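Local coordinates for GTPase-activating protein BEM3 (Saccharomyces cerevisiae S288C, PDB 6FSF), which activates the GTPase activity of Cdc42 and, less efficiently, Rho1, and carries tandem PX and PH domains, the part described here, at residues R204-L208 / R233-L237. Residues are numbered along the deposited sequence; the frame is centred on the assembly and turned at random.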
loop_
_atom_site.group_PDB
_atom_site.type_symbol
_atom_site.label_atom_id
_atom_site.label_comp_id
_atom_site.label_asym_id
_atom_site.label_seq_id
_atom_site.Cartn_x
_atom_site.Cartn_y
_atom_site.Cartn_z
ATOM N N ARG A 204 10.091 2.105 -11.141
ATOM C CA ARG A 204 8.802 1.695 -11.669
ATOM C C ARG A 204 7.764 2.723 -11.251
ATOM O O ARG A 204 7.804 3.226 -10.125
ATOM C CB ARG A 204 8.413 0.298 -11.180
ATOM C CG ARG A 204 7.182 -0.267 -11.847
ATOM C CD ARG A 204 7.104 -1.767 -11.656
ATOM N NE ARG A 204 6.026 -2.353 -12.444
ATOM C CZ ARG A 204 6.072 -2.516 -13.761
ATOM N NH1 ARG A 204 7.143 -2.126 -14.441
ATOM N NH2 ARG A 204 5.046 -3.062 -14.400
ATOM N N ASN A 205 6.838 3.026 -12.164
ATOM C CA ASN A 205 5.841 4.076 -11.954
ATOM C C ASN A 205 6.519 5.390 -11.579
ATOM O O ASN A 205 6.034 6.148 -10.738
ATOM C CB ASN A 205 4.828 3.669 -10.881
ATOM C CG ASN A 205 4.203 2.317 -11.150
ATOM O OD1 ASN A 205 3.925 1.962 -12.297
ATOM N ND2 ASN A 205 3.979 1.552 -10.091
ATOM N N GLY A 206 7.661 5.658 -12.208
ATOM C CA GLY A 206 8.500 6.757 -11.778
ATOM C C GLY A 206 8.564 7.939 -12.721
ATOM O O GLY A 206 8.229 7.832 -13.905
ATOM N N PHE A 207 8.999 9.078 -12.188
ATOM C CA PHE A 207 9.192 10.290 -12.969
ATOM C C PHE A 207 10.303 11.107 -12.326
ATOM O O PHE A 207 10.661 10.899 -11.164
ATOM C CB PHE A 207 7.899 11.107 -13.079
ATOM C CG PHE A 207 7.162 11.257 -11.778
ATOM C CD1 PHE A 207 6.112 10.411 -11.460
ATOM C CD2 PHE A 207 7.516 12.246 -10.875
ATOM C CE1 PHE A 207 5.430 10.547 -10.265
ATOM C CE2 PHE A 207 6.838 12.388 -9.679
ATOM C CZ PHE A 207 5.794 11.537 -9.374
ATOM N N LEU A 208 10.848 12.044 -13.098
ATOM C CA LEU A 208 11.972 12.865 -12.670
ATOM C C LEU A 208 11.550 14.324 -12.602
ATOM O O LEU A 208 10.964 14.851 -13.553
ATOM C CB LEU A 208 13.161 12.709 -13.624
ATOM C CG LEU A 208 14.305 13.711 -13.452
ATOM C CD1 LEU A 208 14.882 13.620 -12.047
ATOM C CD2 LEU A 208 15.387 13.490 -14.498
ATOM N N ARG A 233 0.692 7.218 -10.540
ATOM C CA ARG A 233 1.542 8.077 -11.359
ATOM C C ARG A 233 0.704 8.940 -12.292
ATOM O O ARG A 233 0.997 10.126 -12.475
ATOM C CB ARG A 233 2.548 7.245 -12.157
ATOM C CG ARG A 233 3.405 8.089 -13.097
ATOM C CD ARG A 233 4.626 7.345 -13.615
ATOM N NE ARG A 233 4.274 6.260 -14.527
ATOM C CZ ARG A 233 5.157 5.585 -15.255
ATOM N NH1 ARG A 233 6.448 5.884 -15.182
ATOM N NH2 ARG A 233 4.751 4.612 -16.058
ATOM N N GLU A 234 -0.346 8.364 -12.884
ATOM C CA GLU A 234 -1.261 9.156 -13.703
ATOM C C GLU A 234 -1.883 10.284 -12.890
ATOM O O GLU A 234 -1.916 11.439 -13.332
ATOM C CB GLU A 234 -2.356 8.263 -14.290
ATOM C CG GLU A 234 -1.915 7.360 -15.429
ATOM C CD GLU A 234 -3.079 6.603 -16.044
ATOM O OE1 GLU A 234 -4.156 7.211 -16.226
ATOM O OE2 GLU A 234 -2.922 5.398 -16.334
ATOM N N LEU A 235 -2.379 9.967 -11.692
ATOM C CA LEU A 235 -3.041 10.979 -10.873
ATOM C C LEU A 235 -2.070 12.076 -10.455
ATOM O O LEU A 235 -2.436 13.257 -10.420
ATOM C CB LEU A 235 -3.677 10.329 -9.643
ATOM C CG LEU A 235 -4.768 9.280 -9.879
ATOM C CD1 LEU A 235 -5.468 8.931 -8.573
ATOM C CD2 LEU A 235 -5.768 9.764 -10.919
ATOM N N TRP A 236 -0.826 11.707 -10.139
ATOM C CA TRP A 236 0.141 12.700 -9.682
ATOM C C TRP A 236 0.554 13.637 -10.809
ATOM O O TRP A 236 0.713 14.844 -10.590
ATOM C CB TRP A 236 1.364 12.008 -9.081
ATOM C CG TRP A 236 1.286 11.853 -7.595
ATOM C CD1 TRP A 236 0.937 10.729 -6.900
ATOM C CD2 TRP A 236 1.557 12.861 -6.614
ATOM N NE1 TRP A 236 0.978 10.976 -5.550
ATOM C CE2 TRP A 236 1.356 12.278 -5.347
ATOM C CE3 TRP A 236 1.952 14.200 -6.686
ATOM C CZ2 TRP A 236 1.537 12.987 -4.163
ATOM C CZ3 TRP A 236 2.131 14.903 -5.509
ATOM C CH2 TRP A 236 1.924 14.296 -4.264
ATOM N N LEU A 237 0.735 13.102 -12.019
ATOM C CA LEU A 237 1.124 13.947 -13.144
ATOM C C LEU A 237 0.039 14.964 -13.473
ATOM O O LEU A 237 0.340 16.109 -13.831
ATOM C CB LEU A 237 1.442 13.087 -14.369
ATOM C CG LEU A 237 2.625 12.121 -14.248
ATOM C CD1 LEU A 237 2.942 11.477 -15.587
ATOM C CD2 LEU A 237 3.850 12.821 -13.676
#
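One face of the F207 ring carries L237 CD2, 3.9 Å above the ring plane and displaced toward the rim, while R233 CG sits at the ring's edge near that plane, 3.9 Å from F207 CD1. N205 CA lies over one face of the R233 guanidinium, 3.5 Å above its plane and offset toward the rim, and G206 O is at the edge of the group. These contacts join strand 206-211 to the C-terminal helix 230-240 of the PH domain, the helix that in this fold closes one end of the strongly bent β-barrel. The axes of the two short segments run 29° apart and approach to 9.9 Å, a spacing bridged by the R233 side chain against the strand backbone and by the F207 ring against helix side chains.

The polar link is a hydrogen bond from R233 NH1 to G206 O, 2.9 Å long with an N-H...O angle of 150°. G206 O lies just 3° out of the guanidinium plane. NH1 also donates to I193 O of strand 188-193, so one nitrogen ties the helix to two neighbouring strands. The extended start of the R233 chain, with CG anti to the backbone N, lays CD 3.4 Å from N205 C; the bend at chi3 then turns the guanidinium toward G206 O. An alanine here would probably leave G206 O and I193 O without this shared donor and open a gap beside the F207 edge.

N205 adds a link between domains, its ND2 donating to D94 OD1 on helix 90-107 of the PX domain. The W236 indole leads away from the strand and makes a cation-pi contact with K141, so W236 meets F207 through CB, 4.5 Å from F207 CZ.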